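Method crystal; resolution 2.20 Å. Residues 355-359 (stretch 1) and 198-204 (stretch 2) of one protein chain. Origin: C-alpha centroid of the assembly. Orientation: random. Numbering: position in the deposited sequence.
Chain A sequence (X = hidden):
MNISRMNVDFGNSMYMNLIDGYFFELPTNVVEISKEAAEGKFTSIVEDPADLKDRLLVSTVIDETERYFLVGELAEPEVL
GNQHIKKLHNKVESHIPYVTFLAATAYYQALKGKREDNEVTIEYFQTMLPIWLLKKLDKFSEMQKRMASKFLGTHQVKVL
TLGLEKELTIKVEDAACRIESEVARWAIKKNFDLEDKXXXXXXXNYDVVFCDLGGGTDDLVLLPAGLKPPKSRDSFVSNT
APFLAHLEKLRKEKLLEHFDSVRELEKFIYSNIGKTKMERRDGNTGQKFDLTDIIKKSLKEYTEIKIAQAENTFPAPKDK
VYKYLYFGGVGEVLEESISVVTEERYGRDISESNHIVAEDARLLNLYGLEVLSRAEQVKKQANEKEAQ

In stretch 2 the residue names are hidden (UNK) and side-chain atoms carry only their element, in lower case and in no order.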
ATOM      1  N   HIS A 355       3.542  19.796 -11.955  1.00 33.30           N
ATOM      2  CA  HIS A 355       3.466  18.346 -11.978  1.00 32.95           C
ATOM      3  C   HIS A 355       4.508  17.770 -11.029  1.00 33.62           C
ATOM      4  O   HIS A 355       5.675  17.610 -11.384  1.00 38.56           O
ATOM      5  CB  HIS A 355       3.609  17.826 -13.415  1.00 32.77           C
ATOM      6  CG  HIS A 355       2.470  18.233 -14.310  1.00 37.40           C
ATOM      7  ND1 HIS A 355       1.349  17.448 -14.498  1.00 40.01           N
ATOM      8  CD2 HIS A 355       2.273  19.354 -15.049  1.00 34.56           C
ATOM      9  CE1 HIS A 355       0.516  18.064 -15.325  1.00 35.16           C
ATOM     10  NE2 HIS A 355       1.054  19.220 -15.672  1.00 36.04           N
ATOM     11  N   ILE A 356       4.052  17.495  -9.804  1.00 34.93           N
ATOM     12  CA  ILE A 356       4.903  17.105  -8.682  1.00 34.74           C
ATOM     13  C   ILE A 356       4.776  15.612  -8.346  1.00 28.50           C
ATOM     14  O   ILE A 356       3.677  15.089  -8.164  1.00 31.24           O
ATOM     15  CB  ILE A 356       4.566  17.920  -7.395  1.00 39.40           C
ATOM     16  CG1 ILE A 356       4.373  19.415  -7.698  1.00 36.12           C
ATOM     17  CG2 ILE A 356       5.613  17.683  -6.317  1.00 26.12           C
ATOM     18  CD1 ILE A 356       5.624  20.128  -8.186  1.00 36.74           C
ATOM     19  N   VAL A 357       5.907  14.924  -8.289  1.00 31.69           N
ATOM     20  CA  VAL A 357       5.921  13.549  -7.827  1.00 26.27           C
ATOM     21  C   VAL A 357       6.234  13.612  -6.341  1.00 28.75           C
ATOM     22  O   VAL A 357       7.227  14.226  -5.945  1.00 27.50           O
ATOM     23  CB  VAL A 357       6.961  12.679  -8.580  1.00 38.49           C
ATOM     24  CG1 VAL A 357       6.946  11.222  -8.051  1.00 26.43           C
ATOM     25  CG2 VAL A 357       6.709  12.724 -10.096  1.00 24.93           C
ATOM     26  N   ALA A 358       5.364  13.031  -5.518  1.00 23.79           N
ATOM     27  CA  ALA A 358       5.603  12.976  -4.070  1.00 27.27           C
ATOM     28  C   ALA A 358       6.861  12.183  -3.728  1.00 32.80           C
ATOM     29  O   ALA A 358       7.130  11.142  -4.330  1.00 33.45           O
ATOM     30  CB  ALA A 358       4.416  12.361  -3.358  1.00 22.98           C
ATOM     31  N   GLU A 359       7.635  12.690  -2.773  1.00 36.02           N
ATOM     32  CA  GLU A 359       8.636  11.876  -2.103  1.00 41.38           C
ATOM     33  C   GLU A 359       7.861  10.896  -1.230  1.00 41.30           C
ATOM     34  O   GLU A 359       6.781  11.234  -0.750  1.00 39.86           O
ATOM     35  CB  GLU A 359       9.591  12.740  -1.284  1.00 53.19           C
ATOM     36  CG  GLU A 359      10.891  13.068  -2.010  1.00 70.97           C
ATOM     37  CD  GLU A 359      11.273  14.535  -1.896  1.00 83.52           C
ATOM     38  OE1 GLU A 359      10.399  15.352  -1.523  1.00 85.87           O
ATOM     39  OE2 GLU A 359      12.444  14.873  -2.184  1.00 87.07           O
ATOM     40  N   UNK A 198       5.771  23.178   5.342  1.00 36.15           N
ATOM     41  CA  UNK A 198       6.046  24.238   4.388  1.00 33.95           C
ATOM     42  C   UNK A 198       5.843  23.727   2.955  1.00 37.10           C
ATOM     43  O   UNK A 198       5.368  24.451   2.074  1.00 32.32           O
ATOM     44  c   UNK A 198       7.468  24.766   4.565  1.00 29.06           C
ATOM     45  o   UNK A 198       7.195  27.053   4.060  1.00 43.45           O
ATOM     46  c   UNK A 198       7.726  25.979   3.715  1.00 30.24           C
ATOM     47  o   UNK A 198       8.424  25.854   2.689  1.00 32.75           O
ATOM     48  N   UNK A 199       6.219  22.471   2.737  1.00 26.00           N
ATOM     49  CA  UNK A 199       5.999  21.798   1.469  1.00 32.36           C
ATOM     50  C   UNK A 199       4.549  21.913   0.941  1.00 34.14           C
ATOM     51  O   UNK A 199       4.321  21.964  -0.272  1.00 31.93           O
ATOM     52  o   UNK A 199       5.943  17.149  -3.084  1.00 39.94           O
ATOM     53  c   UNK A 199       6.393  20.319   1.622  1.00 28.87           C
ATOM     54  c   UNK A 199       5.141  18.764   0.086  1.00 25.88           C
ATOM     55  c   UNK A 199       6.288  19.488   0.358  1.00 29.95           C
ATOM     56  c   UNK A 199       7.250  18.643  -1.719  1.00 26.64           C
ATOM     57  c   UNK A 199       6.087  17.931  -1.956  1.00 35.25           C
ATOM     58  c   UNK A 199       7.345  19.421  -0.558  1.00 28.11           C
ATOM     59  c   UNK A 199       5.036  17.992  -1.056  1.00 34.15           C
ATOM     60  N   UNK A 200       3.571  21.951   1.841  1.00 27.26           N
ATOM     61  CA  UNK A 200       2.173  22.016   1.414  1.00 29.11           C
ATOM     62  C   UNK A 200       1.756  23.413   0.952  1.00 26.91           C
ATOM     63  O   UNK A 200       0.657  23.581   0.406  1.00 31.55           O
ATOM     64  c   UNK A 200       1.253  21.547   2.539  1.00 24.46           C
ATOM     65  N   UNK A 201       2.620  24.409   1.167  1.00 29.90           N
ATOM     66  CA  UNK A 201       2.268  25.802   0.871  1.00 26.94           C
ATOM     67  C   UNK A 201       2.139  26.056  -0.617  1.00 34.53           C
ATOM     68  O   UNK A 201       1.439  26.981  -1.028  1.00 37.38           O
ATOM     69  o   UNK A 201       1.578  26.727   4.588  1.00 56.36           O
ATOM     70  c   UNK A 201       3.346  26.797   2.987  1.00 44.21           C
ATOM     71  o   UNK A 201       1.567  28.391   3.147  1.00 55.39           O
ATOM     72  c   UNK A 201       2.071  27.346   3.619  1.00 55.44           C
ATOM     73  c   UNK A 201       3.295  26.782   1.458  1.00 31.58           C
ATOM     74  N   UNK A 202       2.813  25.238  -1.426  1.00 28.50           N
ATOM     75  CA  UNK A 202       2.761  25.408  -2.873  1.00 31.52           C
ATOM     76  C   UNK A 202       1.371  25.040  -3.399  1.00 37.42           C
ATOM     77  O   UNK A 202       1.027  25.382  -4.536  1.00 35.14           O
ATOM     78  c   UNK A 202       4.875  22.266  -3.902  1.00 34.69           C
ATOM     79  c   UNK A 202       3.837  24.565  -3.566  1.00 27.53           C
ATOM     80  o   UNK A 202       5.207  22.349  -5.084  1.00 36.83           O
ATOM     81  c   UNK A 202       3.666  23.039  -3.379  1.00 26.14           C
ATOM     82  n   UNK A 202       5.553  21.536  -3.016  1.00 25.85           N
ATOM     83  N   UNK A 203       0.581  24.348  -2.571  1.00 30.23           N
ATOM     84  CA  UNK A 203      -0.780  23.953  -2.952  1.00 33.28           C
ATOM     85  C   UNK A 203      -1.851  24.815  -2.257  1.00 30.47           C
ATOM     86  O   UNK A 203      -3.046  24.543  -2.368  1.00 30.59           O
ATOM     87  c   UNK A 203       2.044  19.874  -4.249  1.00 35.33           C
ATOM     88  c   UNK A 203       0.192  21.388  -4.575  1.00 26.45           C
ATOM     89  c   UNK A 203      -1.018  22.462  -2.641  1.00 24.06           C
ATOM     90  c   UNK A 203       1.191  20.560  -5.108  1.00 29.30           C
ATOM     91  c   UNK A 203       0.925  20.871  -2.349  1.00 30.25           C
ATOM     92  c   UNK A 203       0.050  21.553  -3.200  1.00 32.02           C
ATOM     93  c   UNK A 203       1.910  20.026  -2.866  1.00 34.27           C
ATOM     94  N   UNK A 204      -1.414  25.846  -1.543  1.00 35.76           N
ATOM     95  CA  UNK A 204      -2.330  26.744  -0.832  1.00 40.32           C
ATOM     96  C   UNK A 204      -3.376  27.378  -1.751  1.00 40.52           C
ATOM     97  O   UNK A 204      -4.532  27.524  -1.371  1.00 38.95           O
ATOM     98  c   UNK A 204      -2.374  28.875   0.622  1.00 58.95           C
ATOM     99  c   UNK A 204      -1.518  29.750   1.543  1.00 65.31           C
ATOM    100  c   UNK A 204      -1.532  27.844  -0.119  1.00 50.20           C
ATOM    101  n   UNK A 204      -0.737  30.066   3.922  1.00 71.24           N
ATOM    102  c   UNK A 204      -1.493  29.197   2.970  1.00 69.52           C
TER
HETATM  103  O   HOH W   1       8.246  16.650  -4.526  1.00 34.09           O

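Position 198 carries four side-chain atoms, two carbons of which the second bears two oxygens, a short carboxylate that lies beyond reach of stretch 1. This is Asp198; its backbone O accepts a hydrogen bond from the N of position 201 at 2.9 Å.

At position 199 one carbon leads into a ring of six carbons bearing a single oxygen. The CA-to-CB bond points toward stretch 1, and the oxygen comes within 3.3 Å of Ile356 CG2. A six-membered carbon ring with one oxygen at its far end identifies Tyr199. Chi1 is -177° (t), which places CG anti to the backbone N, and the ring meets the isoleucine methyl obliquely, Ile356 CG2 lying 4.4 Å from Tyr199 CZ.

Position 200 has a lone side-chain carbon, far from stretch 1, and is Ala200. Position 201 has three carbons in a row, the third carrying two oxygens; it too stays clear of stretch 1. The longer carboxylate marks Glu201.

Position 202 also has three carbons, but the last bears one oxygen and one nitrogen, the signature of a primary amide. Its CA-to-CB bond points toward stretch 1, where the oxygen lies 3.8 Å from Ile356 CD1. The residue is Gln202. Its amide is held by a hydrogen bond from Gln202 NE2 to Tyr199 O (3.0 Å, 162°), which ties the side chain back to the backbone three residues earlier.

At position 203 one carbon precedes a ring of six carbons with no heteroatom. The CA-to-CB bond runs sideways, yet the end of the ring comes nearer, its far carbon lying 4.2 Å from Ile356 CG1, which sits at the ring edge, near its plane. The unsubstituted ring identifies Phe203, and the far carbon is its CZ.

Position 204 shows four carbons in a row ending in nitrogen, out of reach of stretch 1. This is Lys204, whose NZ forms a salt bridge with Glu201 OE1 at 3.0 Å.

The contact is small, burying 183 Å² over both sides, and centres on Ile356, whose CA-to-CB bond points toward stretch 2 and whose side chain contacts Tyr199, Gln202 and Phe203. No direct hydrogen bond crosses between the stretches, so the direct contact rests on packing. Polar linkage comes instead through water 1, which lies 2.8 Å from Tyr199 OH and donates a hydrogen bond to Val357 O at 3.0 Å. The water thereby bridges a gap too wide for a direct bond, since Tyr199 OH and Val357 O are 4.3 Å apart, and couples the phenol to the strand backbone beside the apolar contact.

Stretch 2 (198-204) DYAEQFK
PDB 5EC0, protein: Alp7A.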